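Local coordinates for ORF59 (Human herpesvirus 8, PDB 3HSL), which serves as the accessory subunit of the viral DNA polymerase in lytic replication, raising its processivity, probably by acting as a sliding clamp on the template, at residues Phe130-Ile135 against Val145-Val150; Leu172-Thr177 against Ser238-Val243; Ser250-Glu255 against Val300-Val305. One frame throughout, in Å; residues are numbered along the deposited sequence.

The three contacts follow one another along the chain, and none touches another. Contact 1 is the hairpin at the dimer interface, where the antiparallel ladder passes into the second subunit. Contact 2 lies on the far side of the chain's centre, about 44 Å from contact 1 between centres, and joins the start of helix 175-186 to strand 241-243. Contact 3, where the last modelled residues cross strand 248-253, has its centre about 34 Å from that of contact 1 and about 21 Å from that of contact 2. Contacts 2 and 3 are linked directly, since strands 241-243 and 248-253 are consecutive; their nearest atoms are about 11 Å apart.

Contact 1 (Phe130-Ile135 against Val145-Val150); sequences FVRTTI and VHKSVV
Phe-130 meets Ser-148 through its ring: its CG lies anti to the carbonyl carbon, chi1 -65°, and CD1 comes to 3.5 Å from Ser-148 O. In the antiparallel ladder Phe-130 stands opposite Val-149 as a non-hydrogen-bonded pair. Ser-148 O also accepts the N-H of the next residue: Val-131 N to Ser-148 O is 2.8 Å, with the donor raised 37° above the carbonyl plane. The return bond, Ser-148 N to Val-131 O at 2.9 Å, lies in the carbonyl plane, and Val-131 O also receives a CA-H...O contact from Lys-147. At Arg-132, paired with Lys-147 without hydrogen bonds, the two long side chains run side by side and point the same way. They meet through their aliphatic parts, Arg-132 CG to Lys-147 CG being 3.5 Å, while Arg-132 NE and Lys-147 NZ, like charges, stay 5.8 Å apart. Arg-132 CD also meets Val-145 CG1 at 3.9 Å. Thr-133 forms the second hydrogen-bonded pair: Thr-133 N to His-146 O and His-146 N to Thr-133 O are both 3.1 Å. Thr-134 then lies alongside Val-145, its OG1 3.8 Å from Val-145 CG2.

The pairs thus put Phe-130, Arg-132 and Thr-134 on one face with Val-149, Lys-147 and Val-145, and Val-131 and Thr-133 on the other with Ser-148 and His-146. On that second face Thr-133 packs on helix 99-103, and His-146 stacks on Phe-97 and bonds through NE2 to Ser-92. This is a beta hairpin, and strand 108-116 pairs along the other edge of strand 130-137; beyond strand 143-149 the ladder continues into the second subunit, and Thr-144 OG1 of that subunit bonds to His-146 ND1.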
ATOM      1  N   PHE A 130       4.745  23.208   9.452  1.00 26.48           N
ATOM      2  CA  PHE A 130       4.219  22.540   8.240  1.00 25.63           C
ATOM      3  C   PHE A 130       5.214  22.042   7.171  1.00 24.25           C
ATOM      4  O   PHE A 130       6.250  22.674   6.930  1.00 23.72           O
ATOM      5  CB  PHE A 130       3.191  23.414   7.527  1.00 26.12           C
ATOM      6  CG  PHE A 130       1.947  23.650   8.305  1.00 28.29           C
ATOM      7  CD1 PHE A 130       0.930  22.706   8.307  1.00 29.50           C
ATOM      8  CD2 PHE A 130       1.781  24.823   9.038  1.00 29.79           C
ATOM      9  CE1 PHE A 130      -0.241  22.926   9.037  1.00 30.60           C
ATOM     10  CE2 PHE A 130       0.619  25.052   9.768  1.00 30.52           C
ATOM     11  CZ  PHE A 130      -0.396  24.102   9.768  1.00 30.56           C
ATOM     12  N   VAL A 131       4.875  20.907   6.541  1.00 22.65           N
ATOM     13  CA  VAL A 131       5.696  20.330   5.474  1.00 21.82           C
ATOM     14  C   VAL A 131       4.880  20.109   4.208  1.00 21.23           C
ATOM     15  O   VAL A 131       3.790  19.543   4.276  1.00 20.67           O
ATOM     16  CB  VAL A 131       6.142  18.885   5.770  1.00 21.85           C
ATOM     17  CG1 VAL A 131       7.311  18.533   4.897  1.00 21.52           C
ATOM     18  CG2 VAL A 131       6.580  18.722   7.159  1.00 24.40           C
ATOM     19  N   ARG A 132       5.397  20.552   3.065  1.00 21.12           N
ATOM     20  CA  ARG A 132       4.763  20.273   1.779  1.00 22.01           C
ATOM     21  C   ARG A 132       5.716  19.506   0.897  1.00 21.98           C
ATOM     22  O   ARG A 132       6.877  19.902   0.728  1.00 22.77           O
ATOM     23  CB  ARG A 132       4.377  21.464   0.927  1.00 22.94           C
ATOM     24  CG  ARG A 132       3.036  22.107   1.075  1.00 25.96           C
ATOM     25  CD  ARG A 132       2.847  22.834  -0.271  1.00 28.21           C
ATOM     26  NE  ARG A 132       4.067  23.583  -0.610  1.00 31.46           N
ATOM     27  CZ  ARG A 132       4.303  24.206  -1.764  1.00 33.50           C
ATOM     28  NH1 ARG A 132       3.401  24.185  -2.733  1.00 35.18           N
ATOM     29  NH2 ARG A 132       5.451  24.855  -1.955  1.00 33.98           N
ATOM     30  N   THR A 133       5.229  18.414   0.335  1.00 21.12           N
ATOM     31  CA  THR A 133       6.030  17.626  -0.565  1.00 20.59           C
ATOM     32  C   THR A 133       5.232  17.636  -1.842  1.00 20.86           C
ATOM     33  O   THR A 133       4.024  17.353  -1.857  1.00 21.19           O
ATOM     34  CB  THR A 133       6.265  16.195  -0.051  1.00 20.61           C
ATOM     35  OG1 THR A 133       6.978  16.254   1.192  1.00 20.22           O
ATOM     36  CG2 THR A 133       7.072  15.378  -1.048  1.00 19.50           C
ATOM     37  N   THR A 134       5.916  17.974  -2.917  1.00 20.64           N
ATOM     38  CA  THR A 134       5.310  18.019  -4.205  1.00 20.20           C
ATOM     39  C   THR A 134       5.988  16.968  -5.024  1.00 20.21           C
ATOM     40  O   THR A 134       7.216  16.980  -5.128  1.00 20.12           O
ATOM     41  CB  THR A 134       5.525  19.382  -4.850  1.00 20.10           C
ATOM     42  OG1 THR A 134       4.777  20.349  -4.108  1.00 20.73           O
ATOM     43  CG2 THR A 134       5.027  19.390  -6.299  1.00 19.46           C
ATOM     44  N   ILE A 135       5.187  16.069  -5.594  1.00 19.98           N
ATOM     45  CA  ILE A 135       5.696  15.019  -6.467  1.00 20.41           C
ATOM     46  C   ILE A 135       5.101  15.217  -7.890  1.00 20.96           C
ATOM     47  O   ILE A 135       3.903  15.518  -8.041  1.00 20.97           O
ATOM     48  CB  ILE A 135       5.375  13.588  -5.938  1.00 20.52           C
ATOM     49  CG1 ILE A 135       5.844  13.371  -4.477  1.00 20.96           C
ATOM     50  CG2 ILE A 135       5.957  12.527  -6.865  1.00 19.81           C
ATOM     51  CD1 ILE A 135       7.358  13.493  -4.203  1.00 20.78           C
ATOM     52  N   VAL A 145       0.270  16.807  -3.981  1.00 18.86           N
ATOM     53  CA  VAL A 145       0.784  17.823  -3.044  1.00 18.11           C
ATOM     54  C   VAL A 145       0.262  17.470  -1.649  1.00 17.91           C
ATOM     55  O   VAL A 145      -0.918  17.670  -1.340  1.00 17.99           O
ATOM     56  CB  VAL A 145       0.451  19.273  -3.442  1.00 17.82           C
ATOM     57  CG1 VAL A 145       0.896  20.233  -2.355  1.00 16.64           C
ATOM     58  CG2 VAL A 145       1.105  19.622  -4.779  1.00 16.71           C
ATOM     59  N   HIS A 146       1.162  16.943  -0.823  1.00 17.29           N
ATOM     60  CA  HIS A 146       0.821  16.525   0.525  1.00 16.88           C
ATOM     61  C   HIS A 146       1.348  17.492   1.575  1.00 17.41           C
ATOM     62  O   HIS A 146       2.555  17.741   1.639  1.00 17.97           O
ATOM     63  CB  HIS A 146       1.382  15.121   0.785  1.00 15.90           C
ATOM     64  CG  HIS A 146       0.960  14.538   2.092  1.00 13.54           C
ATOM     65  ND1 HIS A 146      -0.301  14.020   2.298  1.00 12.60           N
ATOM     66  CD2 HIS A 146       1.624  14.383   3.259  1.00 13.73           C
ATOM     67  CE1 HIS A 146      -0.399  13.572   3.537  1.00 12.22           C
ATOM     68  NE2 HIS A 146       0.756  13.780   4.142  1.00 13.99           N
ATOM     69  N   LYS A 147       0.437  18.027   2.386  1.00 17.39           N
ATOM     70  CA  LYS A 147       0.784  18.937   3.464  1.00 17.78           C
ATOM     71  C   LYS A 147       0.646  18.181   4.758  1.00 18.14           C
ATOM     72  O   LYS A 147      -0.256  17.348   4.904  1.00 18.30           O
ATOM     73  CB  LYS A 147      -0.137  20.161   3.502  1.00 18.06           C
ATOM     74  CG  LYS A 147      -0.027  21.015   2.258  1.00 20.17           C
ATOM     75  CD  LYS A 147      -0.867  22.282   2.292  1.00 21.61           C
ATOM     76  CE  LYS A 147      -0.706  23.043   0.965  1.00 22.17           C
ATOM     77  NZ  LYS A 147      -1.406  24.355   0.978  1.00 22.87           N
ATOM     78  N   SER A 148       1.538  18.463   5.704  1.00 18.22           N
ATOM     79  CA  SER A 148       1.461  17.806   6.996  1.00 18.32           C
ATOM     80  C   SER A 148       2.167  18.615   8.082  1.00 18.24           C
ATOM     81  O   SER A 148       2.645  19.714   7.818  1.00 18.27           O
ATOM     82  CB  SER A 148       2.002  16.390   6.909  1.00 18.47           C
ATOM     83  OG  SER A 148       1.661  15.691   8.094  1.00 21.03           O
ATOM     84  N   VAL A 149       2.231  18.068   9.295  1.00 18.39           N
ATOM     85  CA  VAL A 149       2.878  18.736  10.422  1.00 18.83           C
ATOM     86  C   VAL A 149       4.285  18.215  10.730  1.00 19.19           C
ATOM     87  O   VAL A 149       4.538  17.007  10.680  1.00 19.33           O
ATOM     88  CB  VAL A 149       2.009  18.618  11.712  1.00 19.04           C
ATOM     89  CG1 VAL A 149       2.642  19.366  12.882  1.00 19.13           C
ATOM     90  CG2 VAL A 149       0.623  19.182  11.474  1.00 19.33           C
ATOM     91  N   VAL A 150       5.200  19.132  11.043  1.00 19.76           N
ATOM     92  CA  VAL A 150       6.563  18.766  11.447  1.00 20.76           C
ATOM     93  C   VAL A 150       6.406  18.574  12.969  1.00 21.22           C
ATOM     94  O   VAL A 150       6.375  19.547  13.712  1.00 21.20           O
ATOM     95  CB  VAL A 150       7.574  19.891  11.152  1.00 20.80           C
ATOM     96  CG1 VAL A 150       8.957  19.545  11.710  1.00 21.68           C
ATOM     97  CG2 VAL A 150       7.642  20.179   9.655  1.00 20.26           C
TER

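Contact 2 (Leu172-Thr177 against Ser238-Val243)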
ATOM      1  N   LEU A 172      34.114  -7.234  11.398  1.00 21.72           N
ATOM      2  CA  LEU A 172      33.597  -7.394  10.031  1.00 21.50           C
ATOM      3  C   LEU A 172      33.675  -8.860   9.625  1.00 22.45           C
ATOM      4  O   LEU A 172      34.763  -9.404   9.420  1.00 22.18           O
ATOM      5  CB  LEU A 172      34.342  -6.522   9.029  1.00 20.43           C
ATOM      6  CG  LEU A 172      33.785  -6.609   7.604  1.00 19.08           C
ATOM      7  CD1 LEU A 172      32.313  -6.245   7.534  1.00 17.84           C
ATOM      8  CD2 LEU A 172      34.582  -5.739   6.667  1.00 18.58           C
ATOM      9  N   LEU A 173      32.510  -9.497   9.509  1.00 23.71           N
ATOM     10  CA  LEU A 173      32.464 -10.918   9.173  1.00 24.39           C
ATOM     11  C   LEU A 173      32.202 -11.082   7.704  1.00 24.21           C
ATOM     12  O   LEU A 173      31.504 -10.259   7.111  1.00 24.66           O
ATOM     13  CB  LEU A 173      31.317 -11.618   9.909  1.00 24.93           C
ATOM     14  CG  LEU A 173      30.943 -11.160  11.315  1.00 27.70           C
ATOM     15  CD1 LEU A 173      30.010  -9.886  11.169  1.00 28.17           C
ATOM     16  CD2 LEU A 173      30.203 -12.265  12.077  1.00 27.81           C
ATOM     17  N   CYS A 174      32.754 -12.140   7.116  1.00 23.82           N
ATOM     18  CA  CYS A 174      32.534 -12.423   5.708  1.00 23.56           C
ATOM     19  C   CYS A 174      31.116 -12.961   5.477  1.00 23.49           C
ATOM     20  O   CYS A 174      30.370 -13.208   6.423  1.00 23.17           O
ATOM     21  CB  CYS A 174      33.592 -13.397   5.175  1.00 23.89           C
ATOM     22  SG  CYS A 174      33.727 -15.010   6.018  1.00 23.70           S
ATOM     23  N   GLY A 175      30.752 -13.137   4.208  1.00 23.78           N
ATOM     24  CA  GLY A 175      29.441 -13.651   3.827  1.00 23.50           C
ATOM     25  C   GLY A 175      29.126 -14.975   4.491  1.00 23.51           C
ATOM     26  O   GLY A 175      28.112 -15.095   5.173  1.00 23.72           O
ATOM     27  N   LYS A 176      29.999 -15.965   4.294  1.00 23.63           N
ATOM     28  CA  LYS A 176      29.829 -17.311   4.872  1.00 23.68           C
ATOM     29  C   LYS A 176      29.570 -17.262   6.384  1.00 23.73           C
ATOM     30  O   LYS A 176      28.557 -17.781   6.855  1.00 24.37           O
ATOM     31  CB  LYS A 176      31.010 -18.233   4.529  1.00 23.32           C
ATOM     32  N   THR A 177      30.471 -16.643   7.142  1.00 23.34           N
ATOM     33  CA  THR A 177      30.303 -16.522   8.594  1.00 22.67           C
ATOM     34  C   THR A 177      29.042 -15.710   8.937  1.00 22.78           C
ATOM     35  O   THR A 177      28.237 -16.119   9.780  1.00 22.79           O
ATOM     36  CB  THR A 177      31.548 -15.893   9.227  1.00 22.44           C
ATOM     37  OG1 THR A 177      32.674 -16.728   8.947  1.00 21.49           O
ATOM     38  CG2 THR A 177      31.394 -15.750  10.737  1.00 22.19           C
ATOM     39  N   SER A 238      37.067 -14.271   2.406  1.00 37.93           N
ATOM     40  CA  SER A 238      36.834 -15.580   3.024  1.00 36.62           C
ATOM     41  C   SER A 238      37.292 -15.632   4.484  1.00 35.56           C
ATOM     42  O   SER A 238      37.278 -16.698   5.115  1.00 35.63           O
ATOM     43  CB  SER A 238      37.574 -16.651   2.240  1.00 36.58           C
ATOM     44  OG  SER A 238      37.171 -16.630   0.892  1.00 37.16           O
ATOM     45  N   VAL A 239      37.698 -14.480   5.013  1.00 33.97           N
ATOM     46  CA  VAL A 239      38.189 -14.388   6.390  1.00 32.18           C
ATOM     47  C   VAL A 239      37.497 -13.263   7.170  1.00 30.47           C
ATOM     48  O   VAL A 239      37.146 -12.224   6.611  1.00 30.42           O
ATOM     49  CB  VAL A 239      39.769 -14.328   6.444  1.00 32.27           C
ATOM     50  CG1 VAL A 239      40.334 -13.230   5.538  1.00 31.97           C
ATOM     51  CG2 VAL A 239      40.293 -14.203   7.889  1.00 32.66           C
ATOM     52  N   ASP A 240      37.310 -13.494   8.464  1.00 28.66           N
ATOM     53  CA  ASP A 240      36.650 -12.552   9.361  1.00 27.14           C
ATOM     54  C   ASP A 240      37.680 -11.680  10.070  1.00 25.71           C
ATOM     55  O   ASP A 240      38.595 -12.183  10.726  1.00 25.39           O
ATOM     56  CB  ASP A 240      35.812 -13.354  10.345  1.00 27.26           C
ATOM     57  CG  ASP A 240      34.826 -14.279   9.640  1.00 28.06           C
ATOM     58  OD1 ASP A 240      34.753 -15.463  10.030  1.00 28.63           O
ATOM     59  OD2 ASP A 240      34.134 -13.832   8.694  1.00 27.81           O
ATOM     60  N   VAL A 241      37.525 -10.367   9.939  1.00 24.45           N
ATOM     61  CA  VAL A 241      38.480  -9.428  10.530  1.00 23.53           C
ATOM     62  C   VAL A 241      37.886  -8.593  11.684  1.00 22.42           C
ATOM     63  O   VAL A 241      36.673  -8.408  11.758  1.00 22.01           O
ATOM     64  CB  VAL A 241      39.096  -8.533   9.416  1.00 23.74           C
ATOM     65  CG1 VAL A 241      40.234  -7.707   9.961  1.00 24.66           C
ATOM     66  CG2 VAL A 241      39.648  -9.398   8.286  1.00 23.42           C
ATOM     67  N   GLY A 242      38.750  -8.097  12.575  1.00 21.62           N
ATOM     68  CA  GLY A 242      38.312  -7.290  13.717  1.00 21.14           C
ATOM     69  C   GLY A 242      39.392  -6.492  14.428  1.00 20.92           C
ATOM     70  O   GLY A 242      40.574  -6.779  14.298  1.00 20.67           O
ATOM     71  N   VAL A 243      38.971  -5.481  15.182  1.00 21.11           N
ATOM     72  CA  VAL A 243      39.874  -4.614  15.950  1.00 21.42           C
ATOM     73  C   VAL A 243      39.285  -4.566  17.350  1.00 21.98           C
ATOM     74  O   VAL A 243      38.079  -4.351  17.509  1.00 21.90           O
ATOM     75  CB  VAL A 243      39.913  -3.168  15.405  1.00 21.30           C
ATOM     76  CG1 VAL A 243      40.927  -2.334  16.174  1.00 20.84           C
ATOM     77  CG2 VAL A 243      40.247  -3.148  13.933  1.00 21.23           C
TER
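Asp-240 meets Cys-174 and Thr-177 with its two carboxylate oxygens, one for each. Thr-177 and Asp-240 reach toward each other tip to tip: the threonine hydroxyl donates to the acid, with OG1 2.7 Å from Asp-240 OD1, and Asp-240 OD1 accepts it on its syn lone pair, the side of the other oxygen. The methyl of Thr-177 rests against the same group, CG2 lying 3.4 Å from Asp-240 OD1. The other oxygen takes the backbone N-H of Cys-174, N to Asp-240 OD2 2.7 Å, although the exact place of OD2 is less sure because the model crowds it. The carboxylate therefore receives one backbone and one side-chain donor, both from the start of helix 175-186, where Cys-174 holds the N-cap position. A negative group at this end of a helix would be expected to interact favourably with its dipole.

The acid sits next to a short antiparallel ladder, which holds the neighbouring backbone. Leu-172 and Val-241 form a hydrogen-bonded pair, CA to CA 5.3 Å. Leu-172 N reaches Val-241 O at 2.8 Å in a nearly straight bond (171° at the hydrogen), and Val-241 N returns to Leu-172 O at 3.0 Å. From this anchored backbone Asp-240 turns its CG anti to its carbonyl carbon, chi1 -56°.

Further out, Asp-240 and Gly-242 share backbone bonds with Lys-221 of strand 214-222. Ile-218 of that strand packs against Leu-173 and Thr-177, and Trp-230 meets Leu-172. The whole is a strand-to-helix junction of the clamp-like fold: strand 169-172 pairs with strand 241-243, and Asp-240, just before the latter strand, binds the N-cap backbone N and a first-turn hydroxyl of the following helix.

Contact 3 (Ser250-Glu255 against Val300-Val305); sequences SRVSLE and VLLLEV
Val-252 and Leu-302 carry the apolar part of this contact, their side chains set at a slant to one another. Leu-302 points toward the other segment and offers CB and CD1: its CB lies 3.7 Å from Val-252 CG1, and its CD1 reaches Val-252 CG2 at 3.8 Å. Both methyls of the valine are thus in use. Its CG1 lies anti to the carbonyl carbon, chi1 -54°, while CG2 sits between the backbone N and the carbonyl carbon. Leu-302 is further enclosed by Leu-257 and Ala-260 of helix 254-263 and by Leu-282 and Val-284 of strand 282-288.

A polar pair lies beside it. Arg-251 and Glu-304 run side by side and point the same way, with guanidinium and carboxylate planes 76° apart. They touch where Arg-251 CG comes 3.4 Å from Glu-304 OE2; the charged ends do not meet, NH1 of Arg-251 staying 4.9 Å from OE2 of Glu-304, so any attraction between them acts at a distance.

Val-305 points toward the strand. Its N donates to Arg-251 O at 2.9 Å, nearly along the carbonyl bond, and its CG2 comes within 3.8 Å of Ser-253 N. That backbone bond is the single hydrogen bond between the segments, whose touching parts run 108° apart.

Ser-253 is the N-cap of helix 254-263; its OG bonds to Asp-193 and Thr-59, and only weakly to the N of Ser-256. What results is a crossing rather than a ladder: beyond strand 296-302 the end of the modelled chain crosses the end of strand 248-253, just before helix 254-263, and joins the end of that strand to the last modelled residues in this DNA-clamp family fold.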
ATOM      1  N   SER A 250      27.816  -6.720  25.391  1.00 18.27           N
ATOM      2  CA  SER A 250      26.578  -6.011  25.141  1.00 18.82           C
ATOM      3  C   SER A 250      25.459  -6.998  25.238  1.00 19.13           C
ATOM      4  O   SER A 250      25.631  -8.153  24.894  1.00 18.87           O
ATOM      5  CB  SER A 250      26.554  -5.405  23.749  1.00 18.92           C
ATOM      6  OG  SER A 250      27.561  -4.422  23.612  1.00 21.59           O
ATOM      7  N   ARG A 251      24.312  -6.538  25.714  1.00 19.90           N
ATOM      8  CA  ARG A 251      23.132  -7.384  25.781  1.00 20.52           C
ATOM      9  C   ARG A 251      21.981  -6.626  25.129  1.00 20.61           C
ATOM     10  O   ARG A 251      21.317  -5.778  25.730  1.00 21.31           O
ATOM     11  CB  ARG A 251      22.836  -7.959  27.175  1.00 20.75           C
ATOM     12  CG  ARG A 251      22.797  -7.033  28.337  1.00 22.39           C
ATOM     13  CD  ARG A 251      22.352  -7.817  29.583  1.00 24.80           C
ATOM     14  NE  ARG A 251      23.186  -8.993  29.833  1.00 26.88           N
ATOM     15  CZ  ARG A 251      24.272  -9.009  30.608  1.00 29.07           C
ATOM     16  NH1 ARG A 251      24.677  -7.906  31.229  1.00 29.68           N
ATOM     17  NH2 ARG A 251      24.961 -10.133  30.768  1.00 29.88           N
ATOM     18  N   VAL A 252      21.772  -6.961  23.870  1.00 19.95           N
ATOM     19  CA  VAL A 252      20.778  -6.319  23.046  1.00 20.06           C
ATOM     20  C   VAL A 252      19.580  -7.203  22.743  1.00 20.28           C
ATOM     21  O   VAL A 252      19.579  -8.409  23.059  1.00 20.32           O
ATOM     22  CB  VAL A 252      21.426  -5.933  21.709  1.00 20.01           C
ATOM     23  CG1 VAL A 252      22.677  -5.101  21.961  1.00 20.15           C
ATOM     24  CG2 VAL A 252      21.797  -7.171  20.944  1.00 18.63           C
ATOM     25  N   SER A 253      18.563  -6.594  22.130  1.00 20.16           N
ATOM     26  CA  SER A 253      17.355  -7.311  21.754  1.00 20.45           C
ATOM     27  C   SER A 253      17.583  -8.200  20.553  1.00 20.92           C
ATOM     28  O   SER A 253      18.118  -7.744  19.535  1.00 20.54           O
ATOM     29  CB  SER A 253      16.254  -6.342  21.393  1.00 20.53           C
ATOM     30  OG  SER A 253      15.193  -7.058  20.798  1.00 21.06           O
ATOM     31  N   LEU A 254      17.173  -9.464  20.681  1.00 21.47           N
ATOM     32  CA  LEU A 254      17.302 -10.447  19.610  1.00 22.21           C
ATOM     33  C   LEU A 254      16.560 -10.034  18.351  1.00 23.66           C
ATOM     34  O   LEU A 254      17.129 -10.147  17.270  1.00 24.28           O
ATOM     35  CB  LEU A 254      16.825 -11.825  20.052  1.00 22.12           C
ATOM     36  CG  LEU A 254      16.962 -12.964  19.027  1.00 22.06           C
ATOM     37  CD1 LEU A 254      18.407 -13.179  18.559  1.00 22.03           C
ATOM     38  CD2 LEU A 254      16.385 -14.251  19.573  1.00 20.74           C
ATOM     39  N   GLU A 255      15.309  -9.563  18.479  1.00 24.68           N
ATOM     40  CA  GLU A 255      14.539  -9.109  17.308  1.00 25.51           C
ATOM     41  C   GLU A 255      15.304  -8.008  16.607  1.00 25.39           C
ATOM     42  O   GLU A 255      15.463  -8.034  15.380  1.00 26.15           O
ATOM     43  CB  GLU A 255      13.174  -8.527  17.663  1.00 26.43           C
ATOM     44  CG  GLU A 255      12.120  -9.467  18.253  1.00 28.93           C
ATOM     45  CD  GLU A 255      10.779  -8.744  18.473  1.00 30.56           C
ATOM     46  OE1 GLU A 255      10.575  -7.648  17.865  1.00 28.95           O
ATOM     47  OE2 GLU A 255       9.947  -9.286  19.253  1.00 31.36           O
ATOM     48  N   VAL A 300      22.081   0.574  12.252  1.00 17.55           N
ATOM     49  CA  VAL A 300      21.045   0.400  13.255  1.00 16.83           C
ATOM     50  C   VAL A 300      21.734   0.412  14.608  1.00 16.94           C
ATOM     51  O   VAL A 300      22.633  -0.366  14.847  1.00 17.23           O
ATOM     52  CB  VAL A 300      20.296  -0.944  13.105  1.00 16.65           C
ATOM     53  CG1 VAL A 300      19.235  -1.061  14.151  1.00 15.21           C
ATOM     54  CG2 VAL A 300      19.669  -1.110  11.696  1.00 16.18           C
ATOM     55  N   LEU A 301      21.312   1.301  15.492  1.00 17.32           N
ATOM     56  CA  LEU A 301      21.874   1.388  16.824  1.00 17.63           C
ATOM     57  C   LEU A 301      21.107   0.432  17.717  1.00 18.98           C
ATOM     58  O   LEU A 301      19.886   0.554  17.846  1.00 19.48           O
ATOM     59  CB  LEU A 301      21.718   2.800  17.360  1.00 16.93           C
ATOM     60  CG  LEU A 301      22.353   3.880  16.490  1.00 16.24           C
ATOM     61  CD1 LEU A 301      22.158   5.252  17.077  1.00 13.48           C
ATOM     62  CD2 LEU A 301      23.821   3.597  16.289  1.00 16.74           C
ATOM     63  N   LEU A 302      21.811  -0.522  18.329  1.00 19.85           N
ATOM     64  CA  LEU A 302      21.171  -1.488  19.222  1.00 20.00           C
ATOM     65  C   LEU A 302      21.308  -0.989  20.631  1.00 20.70           C
ATOM     66  O   LEU A 302      22.422  -0.809  21.133  1.00 21.09           O
ATOM     67  CB  LEU A 302      21.792  -2.876  19.101  1.00 19.54           C
ATOM     68  CG  LEU A 302      21.696  -3.569  17.748  1.00 19.74           C
ATOM     69  CD1 LEU A 302      22.365  -4.913  17.893  1.00 20.80           C
ATOM     70  CD2 LEU A 302      20.260  -3.746  17.275  1.00 18.26           C
ATOM     71  N   LEU A 303      20.173  -0.766  21.271  1.00 21.30           N
ATOM     72  CA  LEU A 303      20.173  -0.276  22.636  1.00 22.26           C
ATOM     73  C   LEU A 303      20.409  -1.375  23.645  1.00 23.29           C
ATOM     74  O   LEU A 303      19.923  -2.501  23.503  1.00 23.36           O
ATOM     75  CB  LEU A 303      18.885   0.479  22.932  1.00 22.55           C
ATOM     76  CG  LEU A 303      18.745   1.764  22.117  1.00 23.31           C
ATOM     77  CD1 LEU A 303      17.329   2.316  22.138  1.00 24.42           C
ATOM     78  CD2 LEU A 303      19.751   2.783  22.613  1.00 23.85           C
ATOM     79  N   GLU A 304      21.170  -1.009  24.670  1.00 24.62           N
ATOM     80  CA  GLU A 304      21.546  -1.880  25.760  1.00 25.82           C
ATOM     81  C   GLU A 304      20.225  -2.202  26.453  1.00 25.77           C
ATOM     82  O   GLU A 304      19.400  -1.311  26.647  1.00 26.22           O
ATOM     83  CB  GLU A 304      22.487  -1.091  26.672  1.00 26.68           C
ATOM     84  CG  GLU A 304      23.594  -1.884  27.400  1.00 30.43           C
ATOM     85  CD  GLU A 304      23.118  -2.907  28.408  1.00 32.80           C
ATOM     86  OE1 GLU A 304      21.967  -2.805  28.890  1.00 33.70           O
ATOM     87  OE2 GLU A 304      23.922  -3.821  28.714  1.00 33.86           O
ATOM     88  N   VAL A 305      20.016  -3.462  26.820  1.00 25.76           N
ATOM     89  CA  VAL A 305      18.775  -3.885  27.485  1.00 25.54           C
ATOM     90  C   VAL A 305      19.027  -4.268  28.946  1.00 25.75           C
ATOM     91  O   VAL A 305      19.830  -5.158  29.245  1.00 25.79           O
ATOM     92  CB  VAL A 305      18.081  -5.064  26.738  1.00 25.33           C
ATOM     93  CG1 VAL A 305      16.826  -5.503  27.480  1.00 25.60           C
ATOM     94  CG2 VAL A 305      17.737  -4.675  25.323  1.00 24.26           C
TER